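Esterase LipW (Mycobacterium marinum, PDB 3QH4) probably hydrolyses carboxylic esters as a serine hydrolase of the alpha/beta hydrolase fold, with strict substrate selectivity. Local coordinates at residues Y90-G95 with V122-A127; G164-A169 with Q194-D199; R241-G246 with L272-S277. All coordinates share one frame; numbering follows the deposited sequence.

Contacts 1 and 2 sit side by side at the ends of neighbouring strands 85-91 and 160-165 of the central sheet. Their centres are about 11 Å apart, and they touch: Cys91 CB is 3.3 Å from Gly168 O, and Ala93 CB is 3.6 Å from Ser165 O. Together they frame the probable active site. Contact 2 holds the likely nucleophile Ser166, and contact 1 carries the loop that probably forms the oxyanion hole. Contact 3 lies further out, about 20 Å between its centre and that of the chain. Its centre is about 18 Å from that of contact 2 and about 26 Å from that of contact 1. It touches neither.

Contact 1 (Y90-G95 with V122-A127); sequences YCHAGG and VDYRLA
Tyr124 OH donates to His92 O over 2.7 Å. The hydroxyl comes from above the carbonyl plane, 40° out of it. The same tyrosine also lies flat against the His92 side chain. The two rings form an offset stack, with centroids 4.3 Å apart and planes only 10° from parallel. Tyr124 CE1 and CZ pass over one face of the imidazole. In both residues CG sits between the backbone N and the carbonyl carbon (chi1 67° in His92), and this brings the rings over each other. The imidazole is held at both nitrogens. His92 ND1 donates in its ring plane to Ala93 O at 2.7 Å, while His92 NE2 lies 2.7 Å from a water that also sits by Asp123 OD1 and Tyr124 O. At the end of the strand, Val122 N donates to Tyr90 O at 2.9 Å. A second water accepts from His92 N at 2.8 Å and donates to Val122 O, bridging the backbones where they part. On one face of the sheet Cys91 SG rests on Val122 CG2 at 4.0 Å, and helix 134-148 packs over both side chains. The sequence His92-Ala93-Gly94-Gly95 resembles the HGGG motif of the hormone-sensitive lipase family. This loop after the strand is therefore consistent with the oxyanion hole of such esterases.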
loop_
_atom_site.group_PDB
_atom_site.type_symbol
_atom_site.label_atom_id
_atom_site.label_comp_id
_atom_site.label_asym_id
_atom_site.label_seq_id
_atom_site.Cartn_x
_atom_site.Cartn_y
_atom_site.Cartn_z
ATOM N N TYR A 90 -3.390 -3.514 -6.823
ATOM C CA TYR A 90 -3.069 -2.572 -5.737
ATOM C C TYR A 90 -3.793 -2.926 -4.440
ATOM O O TYR A 90 -4.988 -3.296 -4.485
ATOM C CB TYR A 90 -3.473 -1.137 -6.149
ATOM C CG TYR A 90 -3.172 -0.118 -5.084
ATOM C CD1 TYR A 90 -1.922 0.560 -5.079
ATOM C CD2 TYR A 90 -4.121 0.193 -4.096
ATOM C CE1 TYR A 90 -1.653 1.504 -4.088
ATOM C CE2 TYR A 90 -3.858 1.138 -3.095
ATOM C CZ TYR A 90 -2.624 1.772 -3.099
ATOM O OH TYR A 90 -2.324 2.683 -2.121
ATOM N N CYS A 91 -3.083 -2.815 -3.310
ATOM C CA CYS A 91 -3.659 -3.035 -1.959
ATOM C C CYS A 91 -3.481 -1.786 -1.111
ATOM O O CYS A 91 -2.364 -1.284 -0.981
ATOM C CB CYS A 91 -2.988 -4.229 -1.253
ATOM S SG CYS A 91 -3.398 -5.762 -2.042
ATOM N N HIS A 92 -4.598 -1.285 -0.561
ATOM C CA HIS A 92 -4.634 -0.010 0.191
ATOM C C HIS A 92 -3.990 -0.047 1.599
ATOM O O HIS A 92 -3.728 -1.103 2.154
ATOM C CB HIS A 92 -6.088 0.466 0.315
ATOM C CG HIS A 92 -6.947 -0.420 1.171
ATOM N ND1 HIS A 92 -6.941 -0.342 2.546
ATOM C CD2 HIS A 92 -7.843 -1.388 0.854
ATOM C CE1 HIS A 92 -7.779 -1.238 3.044
ATOM N NE2 HIS A 92 -8.350 -1.875 2.032
ATOM N N ALA A 93 -3.754 1.139 2.141
ATOM C CA ALA A 93 -3.196 1.356 3.479
ATOM C C ALA A 93 -4.243 1.145 4.558
ATOM O O ALA A 93 -5.450 1.063 4.260
ATOM C CB ALA A 93 -2.650 2.792 3.556
ATOM N N GLY A 94 -3.817 1.082 5.825
ATOM C CA GLY A 94 -4.829 0.948 6.868
ATOM C C GLY A 94 -4.391 0.010 7.967
ATOM O O GLY A 94 -5.215 -0.398 8.759
ATOM N N GLY A 95 -3.098 -0.303 8.018
ATOM C CA GLY A 95 -2.562 -1.156 9.113
ATOM C C GLY A 95 -3.207 -2.520 9.261
ATOM O O GLY A 95 -3.234 -3.085 10.379
ATOM N N VAL A 122 -7.799 -3.971 -4.397
ATOM C CA VAL A 122 -8.360 -5.123 -3.663
ATOM C C VAL A 122 -9.045 -4.699 -2.360
ATOM O O VAL A 122 -8.404 -4.062 -1.503
ATOM C CB VAL A 122 -7.246 -6.155 -3.314
ATOM C CG1 VAL A 122 -7.844 -7.393 -2.589
ATOM C CG2 VAL A 122 -6.478 -6.591 -4.530
ATOM N N ASP A 123 -10.326 -5.037 -2.207
ATOM C CA ASP A 123 -11.017 -4.767 -0.937
ATOM C C ASP A 123 -10.822 -5.994 -0.057
ATOM O O ASP A 123 -11.744 -6.826 0.085
ATOM C CB ASP A 123 -12.518 -4.525 -1.177
ATOM C CG ASP A 123 -13.241 -3.993 0.037
ATOM O OD1 ASP A 123 -12.599 -3.579 1.016
ATOM O OD2 ASP A 123 -14.501 -3.970 -0.002
ATOM N N TYR A 124 -9.615 -6.114 0.507
ATOM C CA TYR A 124 -9.272 -7.285 1.314
ATOM C C TYR A 124 -9.887 -7.278 2.706
ATOM O O TYR A 124 -10.191 -6.212 3.277
ATOM C CB TYR A 124 -7.746 -7.423 1.411
ATOM C CG TYR A 124 -7.023 -6.222 1.982
ATOM C CD1 TYR A 124 -6.419 -5.267 1.138
ATOM C CD2 TYR A 124 -6.926 -6.040 3.357
ATOM C CE1 TYR A 124 -5.703 -4.167 1.681
ATOM C CE2 TYR A 124 -6.214 -4.959 3.909
ATOM C CZ TYR A 124 -5.608 -4.034 3.059
ATOM O OH TYR A 124 -4.934 -2.985 3.596
ATOM N N ARG A 125 -10.074 -8.482 3.247
ATOM C CA ARG A 125 -10.631 -8.644 4.585
ATOM C C ARG A 125 -9.648 -8.117 5.631
ATOM O O ARG A 125 -8.410 -8.155 5.420
ATOM C CB ARG A 125 -10.964 -10.112 4.867
ATOM C CG ARG A 125 -12.264 -10.593 4.135
ATOM C CD ARG A 125 -12.392 -12.124 4.199
ATOM N NE ARG A 125 -11.267 -12.749 3.497
ATOM C CZ ARG A 125 -10.814 -13.977 3.762
ATOM N NH1 ARG A 125 -11.411 -14.734 4.690
ATOM N NH2 ARG A 125 -9.763 -14.453 3.098
ATOM N N LEU A 126 -10.229 -7.670 6.749
ATOM C CA LEU A 126 -9.510 -6.880 7.779
ATOM C C LEU A 126 -9.358 -7.571 9.105
ATOM O O LEU A 126 -10.241 -8.268 9.565
ATOM C CB LEU A 126 -10.257 -5.562 8.054
ATOM C CG LEU A 126 -10.461 -4.640 6.841
ATOM C CD1 LEU A 126 -11.361 -3.445 7.210
ATOM C CD2 LEU A 126 -9.121 -4.160 6.212
ATOM N N ALA A 127 -8.183 -7.349 9.698
ATOM C CA ALA A 127 -7.889 -7.704 11.074
ATOM C C ALA A 127 -8.575 -6.682 11.990
ATOM O O ALA A 127 -8.865 -5.576 11.553
ATOM C CB ALA A 127 -6.377 -7.659 11.271
HETATM O O HOH W 1 -6.928 -1.800 -2.058
HETATM O O HOH W 2 -10.308 -3.696 2.379
#

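Contact 2 (G164-A169 with Q194-D199); sequences GSSAGA and QPVLDD
One sound hydrogen bond joins side chains of the two segments. Gln194 NE2 donates to Ser165 OG at 3.1 Å, with an N-H...O angle of 159° and the hydroxyl near the amide plane. Gln194 CG lies between its backbone N and carbonyl carbon (chi1 56°), and beyond it the chain runs extended to reach the serine. The other end of the amide, Gln194 OE1, accepts from Gly289 N, so both polar atoms of the group are used.

The backbones come close, but the bond between them is weak. Val196 N points almost straight at Ser166 O, at 3.3 Å. Ser166 CA makes a CA-H...O contact of 3.2 Å with Gln194 O. Ser166 has a positive phi (60°) and lies in a tight turn. Gly164, Ser166 and Gly168 match the GxSxG pattern of a nucleophile elbow, the sharp turn between strand 160-165 and helix 167-181. Ser166 is modelled in two conformers. In the one described, Ser166 OG bonds His288 NE2, and the bond is less certain because it rests on that conformer. His288 and Asp258 probably complete a catalytic triad with this serine.

Van der Waals contacts lie around this turn. Ala169, in the first turn of the helix, meets Pro195 methyl to ring carbon, CB to CB at 3.5 Å. The Val196 CG2 methyl approaches the backbone at the start of the helix, 3.6 Å from Ala167 N. Met222 and Trp223 of helix 216-227 also touch Val196.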
loop_
_atom_site.group_PDB
_atom_site.type_symbol
_atom_site.label_atom_id
_atom_site.label_comp_id
_atom_site.label_asym_id
_atom_site.label_seq_id
_atom_site.Cartn_x
_atom_site.Cartn_y
_atom_site.Cartn_z
ATOM N N GLY A 164 1.264 -1.212 -3.432
ATOM C CA GLY A 164 0.456 -0.964 -2.236
ATOM C C GLY A 164 1.041 0.189 -1.456
ATOM O O GLY A 164 2.162 0.640 -1.746
ATOM N N SER A 165 0.311 0.601 -0.428
ATOM C CA SER A 165 0.779 1.608 0.518
ATOM C C SER A 165 0.712 0.998 1.898
ATOM O O SER A 165 -0.314 0.389 2.257
ATOM C CB SER A 165 -0.155 2.811 0.489
ATOM O OG SER A 165 0.150 3.770 1.495
ATOM N N SER A 166 1.789 1.163 2.662
ATOM C CA SER A 166 1.787 0.790 4.095
ATOM C C SER A 166 1.490 -0.714 4.225
ATOM O O SER A 166 2.132 -1.533 3.583
ATOM C CB SER A 166 0.766 1.663 4.866
ATOM O OG SER A 166 0.964 1.656 6.280
ATOM N N ALA A 167 0.513 -1.074 5.060
ATOM C CA ALA A 167 0.139 -2.498 5.191
ATOM C C ALA A 167 -0.272 -3.119 3.848
ATOM O O ALA A 167 -0.064 -4.322 3.600
ATOM C CB ALA A 167 -1.003 -2.608 6.215
ATOM N N GLY A 168 -0.884 -2.346 2.955
ATOM C CA GLY A 168 -1.144 -2.881 1.606
ATOM C C GLY A 168 0.109 -3.221 0.824
ATOM O O GLY A 168 0.112 -4.132 -0.009
ATOM N N ALA A 169 1.183 -2.477 1.065
ATOM C CA ALA A 169 2.462 -2.810 0.419
ATOM C C ALA A 169 3.041 -4.113 0.952
ATOM O O ALA A 169 3.708 -4.816 0.222
ATOM C CB ALA A 169 3.465 -1.624 0.528
ATOM N N GLN A 194 5.704 3.608 1.322
ATOM C CA GLN A 194 5.850 3.610 2.789
ATOM C C GLN A 194 5.456 2.242 3.392
ATOM O O GLN A 194 4.607 2.194 4.294
ATOM C CB GLN A 194 5.053 4.805 3.399
ATOM C CG GLN A 194 3.563 4.797 2.998
ATOM C CD GLN A 194 2.747 5.962 3.495
ATOM O OE1 GLN A 194 3.277 6.955 3.992
ATOM N NE2 GLN A 194 1.427 5.856 3.336
ATOM N N PRO A 195 6.086 1.153 2.903
ATOM C CA PRO A 195 5.640 -0.208 3.278
ATOM C C PRO A 195 5.908 -0.626 4.723
ATOM O O PRO A 195 6.926 -0.264 5.328
ATOM C CB PRO A 195 6.424 -1.117 2.332
ATOM C CG PRO A 195 7.744 -0.342 2.057
ATOM C CD PRO A 195 7.239 1.110 1.971
ATOM N N VAL A 196 4.934 -1.324 5.270
ATOM C CA VAL A 196 5.090 -2.059 6.508
ATOM C C VAL A 196 5.831 -3.351 6.129
ATOM O O VAL A 196 5.342 -4.100 5.274
ATOM C CB VAL A 196 3.686 -2.339 7.083
ATOM C CG1 VAL A 196 3.807 -3.341 8.222
ATOM C CG2 VAL A 196 3.068 -0.993 7.569
ATOM N N LEU A 197 6.985 -3.622 6.753
ATOM C CA LEU A 197 7.845 -4.722 6.315
ATOM C C LEU A 197 8.318 -5.670 7.387
ATOM O O LEU A 197 8.554 -6.837 7.084
ATOM C CB LEU A 197 9.088 -4.158 5.573
ATOM C CG LEU A 197 8.755 -3.471 4.258
ATOM C CD1 LEU A 197 9.987 -2.762 3.783
ATOM C CD2 LEU A 197 8.327 -4.505 3.242
ATOM N N ASP A 198 8.435 -5.201 8.628
ATOM C CA ASP A 198 9.138 -5.998 9.622
ATOM C C ASP A 198 8.552 -5.798 11.013
ATOM O O ASP A 198 8.512 -4.667 11.521
ATOM C CB ASP A 198 10.630 -5.625 9.604
ATOM C CG ASP A 198 11.534 -6.707 10.221
ATOM O OD1 ASP A 198 11.084 -7.499 11.065
ATOM O OD2 ASP A 198 12.737 -6.773 9.848
ATOM N N ASP A 199 8.109 -6.891 11.637
ATOM C CA ASP A 199 7.592 -6.788 13.009
ATOM C C ASP A 199 8.680 -6.508 14.047
ATOM O O ASP A 199 8.391 -6.056 15.153
ATOM C CB ASP A 199 6.858 -8.075 13.384
ATOM C CG ASP A 199 7.792 -9.250 13.425
ATOM O OD1 ASP A 199 8.339 -9.587 12.349
ATOM O OD2 ASP A 199 7.964 -9.819 14.536
#

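Contact 3 (R241-G246 with L272-S277)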
loop_
_atom_site.group_PDB
_atom_site.type_symbol
_atom_site.label_atom_id
_atom_site.label_comp_id
_atom_site.label_asym_id
_atom_site.label_seq_id
_atom_site.Cartn_x
_atom_site.Cartn_y
_atom_site.Cartn_z
ATOM N N ARG A 241 12.278 -12.317 5.145
ATOM C CA ARG A 241 12.761 -13.184 4.052
ATOM C C ARG A 241 14.270 -13.004 3.890
ATOM O O ARG A 241 14.752 -11.875 3.754
ATOM C CB ARG A 241 12.047 -12.882 2.723
ATOM C CG ARG A 241 12.498 -13.821 1.597
ATOM C CD ARG A 241 11.547 -13.783 0.425
ATOM N NE ARG A 241 10.163 -14.058 0.832
ATOM C CZ ARG A 241 9.702 -15.235 1.283
ATOM N NH1 ARG A 241 10.487 -16.298 1.369
ATOM N NH2 ARG A 241 8.421 -15.353 1.601
ATOM N N GLY A 242 14.999 -14.118 3.946
ATOM C CA GLY A 242 16.451 -14.101 3.872
ATOM C C GLY A 242 16.941 -13.794 2.471
ATOM O O GLY A 242 17.751 -12.882 2.272
ATOM N N GLN A 243 16.415 -14.531 1.498
ATOM C CA GLN A 243 16.894 -14.415 0.097
ATOM C C GLN A 243 15.943 -13.605 -0.756
ATOM O O GLN A 243 14.802 -14.010 -0.993
ATOM C CB GLN A 243 17.047 -15.820 -0.512
ATOM C CG GLN A 243 17.457 -15.812 -1.989
ATOM C CD GLN A 243 18.806 -15.144 -2.211
ATOM O OE1 GLN A 243 18.890 -13.929 -2.386
ATOM N NE2 GLN A 243 19.878 -15.933 -2.143
ATOM N N LEU A 244 16.409 -12.446 -1.222
ATOM C CA LEU A 244 15.570 -11.559 -2.033
ATOM C C LEU A 244 15.879 -11.623 -3.531
ATOM O O LEU A 244 15.255 -10.902 -4.315
ATOM C CB LEU A 244 15.709 -10.118 -1.536
ATOM C CG LEU A 244 15.348 -9.873 -0.058
ATOM C CD1 LEU A 244 15.409 -8.381 0.239
ATOM C CD2 LEU A 244 13.954 -10.443 0.293
ATOM N N ALA A 245 16.835 -12.464 -3.925
ATOM C CA ALA A 245 17.198 -12.535 -5.343
ATOM C C ALA A 245 16.007 -12.960 -6.169
ATOM O O ALA A 245 15.226 -13.834 -5.765
ATOM C CB ALA A 245 18.376 -13.477 -5.580
ATOM N N GLY A 246 15.853 -12.329 -7.330
ATOM C CA GLY A 246 14.801 -12.725 -8.256
ATOM C C GLY A 246 13.461 -12.030 -8.082
ATOM O O GLY A 246 12.541 -12.242 -8.899
ATOM N N LEU A 272 18.850 -4.319 -3.237
ATOM C CA LEU A 272 20.011 -3.936 -4.041
ATOM C C LEU A 272 21.132 -4.974 -3.940
ATOM O O LEU A 272 21.739 -5.357 -4.956
ATOM C CB LEU A 272 20.484 -2.543 -3.611
ATOM C CG LEU A 272 19.478 -1.475 -4.025
ATOM C CD1 LEU A 272 19.726 -0.171 -3.208
ATOM C CD2 LEU A 272 19.564 -1.196 -5.540
ATOM N N GLY A 273 21.424 -5.412 -2.712
ATOM C CA GLY A 273 22.468 -6.433 -2.487
ATOM C C GLY A 273 22.174 -7.744 -3.219
ATOM O O GLY A 273 23.094 -8.446 -3.653
ATOM N N ALA A 274 20.902 -8.049 -3.380
ATOM C CA ALA A 274 20.452 -9.275 -4.036
ATOM C C ALA A 274 20.356 -9.114 -5.558
ATOM O O ALA A 274 19.939 -10.037 -6.268
ATOM C CB ALA A 274 19.087 -9.720 -3.452
ATOM N N GLY A 275 20.706 -7.930 -6.058
ATOM C CA GLY A 275 20.730 -7.698 -7.500
ATOM C C GLY A 275 19.383 -7.277 -8.082
ATOM O O GLY A 275 19.220 -7.248 -9.311
ATOM N N VAL A 276 18.421 -6.955 -7.230
ATOM C CA VAL A 276 17.103 -6.473 -7.714
ATOM C C VAL A 276 17.223 -4.975 -8.053
ATOM O O VAL A 276 17.721 -4.209 -7.230
ATOM C CB VAL A 276 16.026 -6.652 -6.638
ATOM C CG1 VAL A 276 14.671 -6.071 -7.094
ATOM C CG2 VAL A 276 15.910 -8.159 -6.261
ATOM N N SER A 277 16.793 -4.585 -9.260
ATOM C CA SER A 277 16.850 -3.174 -9.670
ATOM C C SER A 277 15.862 -2.412 -8.791
ATOM O O SER A 277 14.665 -2.705 -8.780
ATOM C CB SER A 277 16.513 -2.988 -11.147
ATOM O OG SER A 277 16.577 -1.607 -11.485
HETATM O O HOH W 3 17.989 -10.548 -8.329
#
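Gln243 reaches the edge of this contact with its amide oxygen, Gln243 OE1, which lies 4.3 Å from Ala274 CB. The oxygen is turned back on its own loop. It accepts from Ala245 N at 3.0 Å, with an N-H...O angle of 155°. This bond folds the side chain over the backbone beside the Ala274 methyl.

Leu244 comes next and is buried. Its CB meets Ala274 CB at 3.9 Å. The leucine also packs on Tyr267, Arg270 and Leu271 of helix 261-273. The carbonyl side of Leu244 faces Val276 instead, and Val276 CG2 touches Leu244 O at 3.4 Å.

The backbones come nearest at the next residue, with Ala245 CA 4.8 Å from Ala274 CA. Ala274 CB points at the loop and lies 3.6 Å from Ala245 N. In return, Ala245 CB leans on Ala274 O at 3.8 Å. The Ala274 methyl is thus pressed against the Leu244-Ala245 peptide.

Gly246 is linked through water. Its N donates to a water at 3.0 Å, and that water donates on to Ala274 O.

On the other segment the chain turns at Gly275. Its positive phi of 86° and its bonds back into the last helical turn make a Schellman motif. Beyond it, Val276 leads into strand 278-283. The loop before strand 250-255 therefore packs on the helix-to-strand turn of a beta-alpha-beta crossover, made by parallel neighbours 250-255 and 278-283 with helix 261-273 between them, at one edge of the alpha/beta hydrolase sheet.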